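Long-range contacts in oxysterol-binding protein homolog 3 (Saccharomyces cerevisiae, PDB 4IC4), which carries lipids between membranes in a hydrophobic pocket of its OSBP-related domain, in phosphoinositide-coupled transport, and helps maintain sterol distribution in the cell: residues 182-187 against 197-202; 148-153 against 163-168; 28-33 against 305-310. All coordinates share one frame; numbering follows the deposited sequence.

Interaction 1: 182-187 against 197-202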
loop_
_atom_site.group_PDB
_atom_site.type_symbol
_atom_site.label_atom_id
_atom_site.label_comp_id
_atom_site.label_asym_id
_atom_site.label_seq_id
_atom_site.Cartn_x
_atom_site.Cartn_y
_atom_site.Cartn_z
ATOM N N GLU A 182 -4.336 7.311 -7.313
ATOM C CA GLU A 182 -3.930 8.483 -8.076
ATOM C C GLU A 182 -2.682 9.077 -7.448
ATOM O O GLU A 182 -2.681 9.466 -6.277
ATOM C CB GLU A 182 -5.054 9.523 -8.100
ATOM C CG GLU A 182 -6.392 8.960 -8.559
ATOM C CD GLU A 182 -7.483 10.016 -8.666
ATOM O OE1 GLU A 182 -7.441 11.009 -7.910
ATOM O OE2 GLU A 182 -8.396 9.838 -9.502
ATOM N N GLY A 183 -1.615 9.148 -8.232
ATOM C CA GLY A 183 -0.372 9.687 -7.726
ATOM C C GLY A 183 0.802 8.964 -8.341
ATOM O O GLY A 183 0.726 7.772 -8.652
ATOM N N ILE A 184 1.897 9.689 -8.516
ATOM C CA ILE A 184 3.090 9.113 -9.111
ATOM C C ILE A 184 4.094 8.653 -8.065
ATOM O O ILE A 184 4.428 9.394 -7.143
ATOM C CB ILE A 184 3.788 10.132 -10.040
ATOM C CG1 ILE A 184 2.834 10.546 -11.162
ATOM C CG2 ILE A 184 5.057 9.526 -10.621
ATOM C CD1 ILE A 184 3.414 11.567 -12.112
ATOM N N LEU A 185 4.551 7.414 -8.191
ATOM C CA LEU A 185 5.563 6.911 -7.274
ATOM C C LEU A 185 6.875 7.408 -7.862
ATOM O O LEU A 185 7.180 7.139 -9.027
ATOM C CB LEU A 185 5.560 5.382 -7.218
ATOM C CG LEU A 185 4.337 4.721 -6.585
ATOM C CD1 LEU A 185 3.194 4.722 -7.590
ATOM C CD2 LEU A 185 4.673 3.292 -6.177
ATOM N N ARG A 186 7.640 8.133 -7.057
ATOM C CA ARG A 186 8.907 8.691 -7.505
ATOM C C ARG A 186 10.079 8.025 -6.810
ATOM O O ARG A 186 10.340 8.272 -5.629
ATOM C CB ARG A 186 8.938 10.197 -7.241
ATOM C CG ARG A 186 7.797 10.965 -7.899
ATOM C CD ARG A 186 7.857 12.449 -7.569
ATOM N NE ARG A 186 6.703 13.177 -8.094
ATOM C CZ ARG A 186 6.455 13.358 -9.386
ATOM N NH1 ARG A 186 7.282 12.867 -10.300
ATOM N NH2 ARG A 186 5.376 14.028 -9.768
ATOM N N LEU A 187 10.786 7.190 -7.562
ATOM C CA LEU A 187 11.939 6.469 -7.054
ATOM C C LEU A 187 13.225 7.168 -7.478
ATOM O O LEU A 187 13.357 7.600 -8.621
ATOM C CB LEU A 187 11.934 5.042 -7.603
ATOM C CG LEU A 187 13.198 4.200 -7.429
ATOM C CD1 LEU A 187 13.409 3.883 -5.959
ATOM C CD2 LEU A 187 13.066 2.922 -8.250
ATOM N N GLU A 197 9.735 6.762 -12.457
ATOM C CA GLU A 197 8.396 7.197 -12.094
ATOM C C GLU A 197 7.339 6.311 -12.727
ATOM O O GLU A 197 7.535 5.762 -13.814
ATOM C CB GLU A 197 8.166 8.645 -12.540
ATOM C CG GLU A 197 9.033 9.673 -11.841
ATOM C CD GLU A 197 8.894 11.056 -12.453
ATOM O OE1 GLU A 197 7.749 11.540 -12.576
ATOM O OE2 GLU A 197 9.928 11.660 -12.809
ATOM N N TRP A 198 6.220 6.159 -12.028
ATOM C CA TRP A 198 5.112 5.375 -12.537
ATOM C C TRP A 198 3.884 5.573 -11.669
ATOM O O TRP A 198 3.984 5.994 -10.514
ATOM C CB TRP A 198 5.480 3.882 -12.615
ATOM C CG TRP A 198 5.559 3.147 -11.302
ATOM C CD1 TRP A 198 4.547 2.474 -10.674
ATOM C CD2 TRP A 198 6.720 2.980 -10.482
ATOM N NE1 TRP A 198 5.010 1.895 -9.515
ATOM C CE2 TRP A 198 6.341 2.190 -9.372
ATOM C CE3 TRP A 198 8.047 3.422 -10.576
ATOM C CZ2 TRP A 198 7.242 1.832 -8.362
ATOM C CZ3 TRP A 198 8.946 3.064 -9.570
ATOM C CH2 TRP A 198 8.536 2.277 -8.478
ATOM N N THR A 199 2.725 5.319 -12.263
ATOM C CA THR A 199 1.451 5.394 -11.559
ATOM C C THR A 199 1.022 3.937 -11.453
ATOM O O THR A 199 1.127 3.188 -12.424
ATOM C CB THR A 199 0.402 6.185 -12.370
ATOM O OG1 THR A 199 0.778 7.565 -12.410
ATOM C CG2 THR A 199 -0.978 6.060 -11.737
ATOM N N GLN A 200 0.564 3.513 -10.280
ATOM C CA GLN A 200 0.150 2.126 -10.132
ATOM C C GLN A 200 -0.976 1.786 -11.100
ATOM O O GLN A 200 -1.851 2.606 -11.365
ATOM C CB GLN A 200 -0.263 1.837 -8.685
ATOM C CG GLN A 200 0.947 1.677 -7.775
ATOM C CD GLN A 200 0.605 1.186 -6.383
ATOM O OE1 GLN A 200 1.492 0.778 -5.629
ATOM N NE2 GLN A 200 -0.673 1.228 -6.031
ATOM N N PRO A 201 -0.957 0.565 -11.649
ATOM C CA PRO A 201 -1.987 0.137 -12.597
ATOM C C PRO A 201 -3.386 0.061 -12.007
ATOM O O PRO A 201 -3.563 -0.076 -10.797
ATOM C CB PRO A 201 -1.485 -1.226 -13.056
ATOM C CG PRO A 201 -0.810 -1.746 -11.835
ATOM C CD PRO A 201 -0.028 -0.539 -11.356
ATOM N N THR A 202 -4.373 0.153 -12.889
ATOM C CA THR A 202 -5.771 0.079 -12.507
ATOM C C THR A 202 -6.106 -1.374 -12.197
ATOM O O THR A 202 -5.604 -2.284 -12.855
ATOM C CB THR A 202 -6.683 0.538 -13.667
ATOM O OG1 THR A 202 -6.338 1.876 -14.050
ATOM C CG2 THR A 202 -8.144 0.482 -13.257
HETATM O O HOH W 1 -0.305 5.384 -8.173
HETATM O O HOH W 2 -1.086 9.322 -11.090
#

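Interaction 2: 148-153 against 163-168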
loop_
_atom_site.group_PDB
_atom_site.type_symbol
_atom_site.label_atom_id
_atom_site.label_comp_id
_atom_site.label_asym_id
_atom_site.label_seq_id
_atom_site.Cartn_x
_atom_site.Cartn_y
_atom_site.Cartn_z
ATOM N N PRO A 148 -10.304 15.588 -0.200
ATOM C CA PRO A 148 -10.291 14.138 -0.417
ATOM C C PRO A 148 -9.141 13.502 0.360
ATOM O O PRO A 148 -8.220 14.193 0.786
ATOM C CB PRO A 148 -10.091 14.030 -1.919
ATOM C CG PRO A 148 -9.148 15.155 -2.181
ATOM C CD PRO A 148 -9.741 16.291 -1.367
ATOM N N PRO A 149 -9.180 12.177 0.552
ATOM C CA PRO A 149 -8.094 11.527 1.290
ATOM C C PRO A 149 -6.780 11.570 0.522
ATOM O O PRO A 149 -6.730 11.237 -0.663
ATOM C CB PRO A 149 -8.603 10.104 1.465
ATOM C CG PRO A 149 -9.394 9.888 0.207
ATOM C CD PRO A 149 -10.174 11.185 0.103
ATOM N N VAL A 150 -5.720 11.994 1.198
ATOM C CA VAL A 150 -4.402 12.054 0.587
ATOM C C VAL A 150 -3.414 11.485 1.591
ATOM O O VAL A 150 -3.391 11.889 2.755
ATOM C CB VAL A 150 -3.981 13.501 0.234
ATOM C CG1 VAL A 150 -2.587 13.502 -0.379
ATOM C CG2 VAL A 150 -4.975 14.108 -0.748
ATOM N N PHE A 151 -2.607 10.535 1.131
ATOM C CA PHE A 151 -1.614 9.891 1.978
ATOM C C PHE A 151 -0.221 10.143 1.413
ATOM O O PHE A 151 0.008 10.011 0.205
ATOM C CB PHE A 151 -1.897 8.389 2.042
ATOM C CG PHE A 151 -3.311 8.060 2.420
ATOM C CD1 PHE A 151 -3.742 8.186 3.738
ATOM C CD2 PHE A 151 -4.223 7.647 1.455
ATOM C CE1 PHE A 151 -5.065 7.903 4.091
ATOM C CE2 PHE A 151 -5.552 7.361 1.798
ATOM C CZ PHE A 151 -5.970 7.490 3.120
ATOM N N ALA A 152 0.711 10.512 2.286
ATOM C CA ALA A 152 2.081 10.788 1.866
ATOM C C ALA A 152 3.020 9.735 2.424
ATOM O O ALA A 152 2.898 9.338 3.587
ATOM C CB ALA A 152 2.501 12.176 2.337
ATOM N N PHE A 153 3.951 9.285 1.586
ATOM C CA PHE A 153 4.921 8.256 1.959
ATOM C C PHE A 153 6.339 8.644 1.575
ATOM O O PHE A 153 6.565 9.245 0.525
ATOM C CB PHE A 153 4.613 6.933 1.245
ATOM C CG PHE A 153 3.315 6.304 1.647
ATOM C CD1 PHE A 153 3.287 5.249 2.555
ATOM C CD2 PHE A 153 2.115 6.778 1.131
ATOM C CE1 PHE A 153 2.073 4.680 2.945
ATOM C CE2 PHE A 153 0.901 6.215 1.516
ATOM C CZ PHE A 153 0.885 5.166 2.425
ATOM N N SER A 163 9.284 8.491 -2.866
ATOM C CA SER A 163 8.266 9.400 -2.357
ATOM C C SER A 163 6.964 9.083 -3.087
ATOM O O SER A 163 6.972 8.654 -4.246
ATOM C CB SER A 163 8.679 10.849 -2.609
ATOM O OG SER A 163 8.848 11.082 -3.996
ATOM N N TYR A 164 5.845 9.296 -2.408
ATOM C CA TYR A 164 4.551 8.983 -2.989
ATOM C C TYR A 164 3.455 9.782 -2.307
ATOM O O TYR A 164 3.354 9.787 -1.087
ATOM C CB TYR A 164 4.305 7.478 -2.808
ATOM C CG TYR A 164 3.123 6.843 -3.529
ATOM C CD1 TYR A 164 2.685 7.305 -4.780
ATOM C CD2 TYR A 164 2.541 5.673 -3.018
ATOM C CE1 TYR A 164 1.712 6.602 -5.501
ATOM C CE2 TYR A 164 1.575 4.972 -3.725
ATOM C CZ TYR A 164 1.168 5.433 -4.966
ATOM O OH TYR A 164 0.245 4.692 -5.674
ATOM N N THR A 165 2.659 10.486 -3.103
ATOM C CA THR A 165 1.522 11.255 -2.602
ATOM C C THR A 165 0.375 10.590 -3.342
ATOM O O THR A 165 0.294 10.663 -4.573
ATOM C CB THR A 165 1.622 12.746 -2.974
ATOM O OG1 THR A 165 2.746 13.329 -2.299
ATOM C CG2 THR A 165 0.358 13.474 -2.559
ATOM N N VAL A 166 -0.520 9.945 -2.602
ATOM C CA VAL A 166 -1.583 9.203 -3.252
ATOM C C VAL A 166 -2.996 9.374 -2.716
ATOM O O VAL A 166 -3.220 9.551 -1.516
ATOM C CB VAL A 166 -1.226 7.707 -3.225
ATOM C CG1 VAL A 166 -1.102 7.238 -1.777
ATOM C CG2 VAL A 166 -2.269 6.896 -3.945
ATOM N N THR A 167 -3.946 9.307 -3.638
ATOM C CA THR A 167 -5.361 9.401 -3.321
ATOM C C THR A 167 -6.047 8.212 -3.972
ATOM O O THR A 167 -6.124 8.138 -5.199
ATOM C CB THR A 167 -5.995 10.688 -3.883
ATOM O OG1 THR A 167 -5.495 11.820 -3.164
ATOM C CG2 THR A 167 -7.520 10.639 -3.742
ATOM N N PRO A 168 -6.521 7.249 -3.166
ATOM C CA PRO A 168 -7.201 6.086 -3.744
ATOM C C PRO A 168 -8.523 6.560 -4.332
ATOM O O PRO A 168 -9.139 7.487 -3.809
ATOM C CB PRO A 168 -7.403 5.168 -2.542
ATOM C CG PRO A 168 -6.242 5.522 -1.645
ATOM C CD PRO A 168 -6.219 7.028 -1.739
#

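Interaction 3: 28-33 against 305-310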
loop_
_atom_site.group_PDB
_atom_site.type_symbol
_atom_site.label_atom_id
_atom_site.label_comp_id
_atom_site.label_asym_id
_atom_site.label_seq_id
_atom_site.Cartn_x
_atom_site.Cartn_y
_atom_site.Cartn_z
ATOM N N VAL A 28 14.928 -8.581 14.580
ATOM C CA VAL A 28 13.827 -8.790 15.510
ATOM C C VAL A 28 12.937 -9.947 15.077
ATOM O O VAL A 28 12.759 -10.205 13.886
ATOM C CB VAL A 28 12.942 -7.528 15.644
ATOM C CG1 VAL A 28 13.771 -6.356 16.136
ATOM C CG2 VAL A 28 12.289 -7.205 14.314
ATOM N N THR A 29 12.388 -10.644 16.062
ATOM C CA THR A 29 11.495 -11.763 15.810
ATOM C C THR A 29 10.116 -11.175 15.542
ATOM O O THR A 29 9.612 -10.386 16.341
ATOM C CB THR A 29 11.400 -12.689 17.037
ATOM O OG1 THR A 29 12.706 -13.173 17.371
ATOM C CG2 THR A 29 10.486 -13.869 16.747
ATOM N N ARG A 30 9.515 -11.545 14.417
ATOM C CA ARG A 30 8.190 -11.042 14.077
ATOM C C ARG A 30 7.164 -12.167 14.176
ATOM O O ARG A 30 7.503 -13.350 14.048
ATOM C CB ARG A 30 8.207 -10.420 12.678
ATOM C CG ARG A 30 9.133 -9.207 12.596
ATOM C CD ARG A 30 9.182 -8.596 11.202
ATOM N NE ARG A 30 10.181 -7.534 11.135
ATOM C CZ ARG A 30 10.031 -6.324 11.662
ATOM N NH1 ARG A 30 8.909 -6.001 12.297
ATOM N NH2 ARG A 30 11.021 -5.444 11.578
ATOM N N ARG A 31 5.909 -11.803 14.412
ATOM C CA ARG A 31 4.862 -12.804 14.572
ATOM C C ARG A 31 4.564 -13.629 13.325
ATOM O O ARG A 31 4.255 -14.814 13.434
ATOM C CB ARG A 31 3.578 -12.153 15.111
ATOM C CG ARG A 31 2.993 -11.034 14.260
ATOM C CD ARG A 31 1.885 -10.314 15.019
ATOM N NE ARG A 31 1.176 -9.370 14.163
ATOM C CZ ARG A 31 0.144 -8.629 14.553
ATOM N NH1 ARG A 31 -0.302 -8.709 15.800
ATOM N NH2 ARG A 31 -0.464 -7.832 13.687
ATOM N N ASN A 32 4.662 -13.012 12.150
ATOM C CA ASN A 32 4.414 -13.710 10.887
ATOM C C ASN A 32 3.071 -14.429 10.892
ATOM O O ASN A 32 2.901 -15.453 10.224
ATOM C CB ASN A 32 5.526 -14.732 10.624
ATOM C CG ASN A 32 6.891 -14.088 10.510
ATOM O OD1 ASN A 32 7.086 -13.160 9.729
ATOM N ND2 ASN A 32 7.848 -14.583 11.287
ATOM N N ASP A 33 2.116 -13.886 11.638
ATOM C CA ASP A 33 0.807 -14.510 11.748
ATOM C C ASP A 33 -0.138 -13.565 12.477
ATOM O O ASP A 33 0.300 -12.605 13.123
ATOM C CB ASP A 33 0.955 -15.832 12.518
ATOM C CG ASP A 33 -0.321 -16.651 12.547
ATOM O OD1 ASP A 33 -1.015 -16.726 11.516
ATOM O OD2 ASP A 33 -0.620 -17.239 13.609
ATOM N N LEU A 305 2.651 -5.944 9.796
ATOM C CA LEU A 305 2.448 -4.499 9.763
ATOM C C LEU A 305 1.970 -3.881 11.072
ATOM O O LEU A 305 2.477 -2.840 11.501
ATOM C CB LEU A 305 1.445 -4.144 8.658
ATOM C CG LEU A 305 1.898 -4.314 7.205
ATOM C CD1 LEU A 305 0.684 -4.237 6.296
ATOM C CD2 LEU A 305 2.928 -3.246 6.845
ATOM N N ASN A 306 0.996 -4.522 11.708
ATOM C CA ASN A 306 0.422 -3.980 12.934
ATOM C C ASN A 306 1.037 -4.495 14.224
ATOM O O ASN A 306 0.461 -4.307 15.298
ATOM C CB ASN A 306 -1.089 -4.239 12.959
ATOM C CG ASN A 306 -1.848 -3.204 13.772
ATOM O OD1 ASN A 306 -2.810 -3.527 14.477
ATOM N ND2 ASN A 306 -1.431 -1.948 13.664
ATOM N N GLU A 307 2.201 -5.127 14.137
ATOM C CA GLU A 307 2.851 -5.630 15.343
ATOM C C GLU A 307 3.794 -4.605 15.962
ATOM O O GLU A 307 4.502 -3.880 15.258
ATOM C CB GLU A 307 3.647 -6.907 15.049
ATOM C CG GLU A 307 4.400 -7.429 16.278
ATOM C CD GLU A 307 5.185 -8.706 16.027
ATOM O OE1 GLU A 307 5.685 -8.905 14.904
ATOM O OE2 GLU A 307 5.317 -9.509 16.975
ATOM N N ILE A 308 3.783 -4.545 17.291
ATOM C CA ILE A 308 4.671 -3.659 18.025
ATOM C C ILE A 308 5.803 -4.550 18.530
ATOM O O ILE A 308 5.573 -5.459 19.330
ATOM C CB ILE A 308 3.957 -3.003 19.231
ATOM C CG1 ILE A 308 2.860 -2.058 18.737
ATOM C CG2 ILE A 308 4.966 -2.240 20.083
ATOM C CD1 ILE A 308 2.039 -1.442 19.851
ATOM N N THR A 309 7.013 -4.313 18.037
ATOM C CA THR A 309 8.173 -5.090 18.457
ATOM C C THR A 309 9.100 -4.167 19.239
ATOM O O THR A 309 8.760 -3.013 19.498
ATOM C CB THR A 309 8.967 -5.641 17.252
ATOM O OG1 THR A 309 9.576 -4.553 16.548
ATOM C CG2 THR A 309 8.053 -6.418 16.308
ATOM N N GLU A 310 10.275 -4.670 19.601
ATOM C CA GLU A 310 11.248 -3.870 20.336
ATOM C C GLU A 310 11.678 -2.652 19.516
ATOM O O GLU A 310 12.225 -1.691 20.051
ATOM C CB GLU A 310 12.473 -4.725 20.672
ATOM C CG GLU A 310 13.168 -5.290 19.447
ATOM C CD GLU A 310 14.206 -6.334 19.789
ATOM O OE1 GLU A 310 15.227 -5.983 20.420
ATOM O OE2 GLU A 310 13.994 -7.511 19.425
HETATM O O HOH W 3 7.139 -11.415 17.469
HETATM O O HOH W 4 13.210 -10.049 18.591
HETATM O O HOH W 5 6.383 -7.294 12.803
HETATM O O HOH W 6 6.915 -4.059 13.868
HETATM O O HOH W 7 -0.668 -6.643 10.826
#

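Interaction 1: 182-187 against 197-202
Leu185 lies across one face of the Trp198 indole. Its CB sits 4.1 Å from the centroid of the six-membered ring, a CH-pi contact only 18° off the ring normal. CD2 of Leu185 reaches NE1 of Trp198 at 3.6 Å, while CD1 packs on CG of Gln200. Trp198 holds its CG in the crowded position between the backbone N and the carbonyl carbon (chi1 73°), which brings the ring back towards 182-187. Helix 94-104 also packs on the ring, through Val98, Phe101 and Ala102. An alanine in place of Trp198 removes the indole under Leu185 and would probably loosen the packing against both Leu185 and helix 94-104. Leu185 and Trp198 also form an antiparallel hydrogen-bonded pair. Leu185 N donates to Trp198 O at 2.8 Å, almost along the C=O axis, and the return bond is weak. On the face of Ile184 and Arg186, Arg186 NH1 meets Glu197 OE1 in a 2.7 Å salt bridge. Beyond the pair, one water joins Gly183 O to Gln200 N, and another joins Gly183 N to Thr199 OG1. The hairpin is therefore two-sided: apolar and buried at the indole, charged and partly open to solvent at the salt bridge.

Interaction 2: 148-153 against 163-168
Strands 150-157 and 160-172 run antiparallel here, their local axes 4.7 Å apart at closest approach and 158° apart in direction. Phe151 pairs with Val166, and Phe153 with Tyr164, each as a hydrogen-bonded pair. The bonds of the first pair are nearly straight, both 2.9 Å: Phe151 N to Val166 O and Val166 N to Phe151 O. Those of the second pair are more bent, and Tyr164 N meets Phe153 O on a lone pair. The side chains of these four residues share one face. Val166 has CG1 in the crowded position between its backbone N and carbonyl carbon (chi1 61°). Val166 CG1 thereby reaches CE2 of Phe153 at 4.0 Å and touches CB of Phe151. The Phe151 ring turns its edge to Pro168, with CE2 3.6 Å from the proline CD. CB of Val166 lies above the Tyr164 ring, towards its rim. Helix 71-76 packs on this face, with Ile75 against both Phe153 and Val166. At the open end of the hairpin, Thr167 OG1 donates to Pro149 O at 2.8 Å, in the carbonyl plane and on a lone pair. Val150 CG1 packs on Thr165 CG2 at 3.7 Å, while Thr165 OG1 is bonded to Trp372 N. The side chain of Pro149 lies about 6 Å from that of Arg147 and about 8 Å from that of Ser58, both binders of phosphatidylinositol 4-phosphate. The threonine hydroxyl continues the cross-strand bonding to the carbonyl of Pro149, a residue near the phosphoinositide site, while the side chains of the aromatic face meet mainly through apolar packing.

Interaction 3: 28-33 against 305-310
Glu307 is fully extended, with CG anti to the backbone N (chi1 177°) and chi2 at 179°, so its carboxylate reaches across to the backbone of 28-33. Arg31 starts from the crowded position between its backbone N and carbonyl carbon (chi1 58°), then runs out straight in the opposite sense. The two side chains therefore reach towards each other and overlap. Glu307 OE1 accepts the backbone N of Arg31 at 2.9 Å, from above the carboxylate plane. The guanidinium of Arg31 lies with one face over CB of Glu307, and NE is 3.6 Å from that carbon. Its charge is near the carboxylate, but no N-H points at it. Instead NE bonds to Ala303 O and NH1 forms a salt bridge with Glu331. Waters fill out the contact. One water donates to both Glu307 OE2, at 2.7 Å, and Thr29 O. A second stands between Arg30 NH1 and Glu307 OE1. At the far end, Val28 CG1 rests on CG of Glu310 at 3.5 Å, and a water links Glu310 OE2 to Thr29 N. One clear direct hydrogen bond and several water bridges make this a hydrated contact between two irregular segments. The positive charge of Arg31 would probably help to keep Glu307 ionised. The contact lays the segment near the start of the modelled chain along the loop after helix 300-305. Helix 325-331 lies beside it: Arg328 touches Arg31, and Glu331 touches Asn306. Arg30 also reaches Arg132 of strand 127-132.

How the interactions relate
Interactions 1 and 2 are successive antiparallel hairpins of the beta barrel, their centres 11 Å apart. Along the chain, 148-153 with 163-168 closes before 182-187 with 197-202 opens. Strands 160-172 and 177-189 are neighbours and join them directly: Glu182 N lies 2.9 Å from Thr167 O in a probable hydrogen bond, and Leu185 packs on Tyr164. Four strands thus run side by side through both contacts. Interaction 3 encloses both in sequence, its segments 272 residues apart. Its centre is 29 Å from interaction 1 and 25 Å from interaction 2, and it touches neither. The hairpins build barrel wall; interaction 3 ties the start of the modelled chain to the loop that follows helix 300-305.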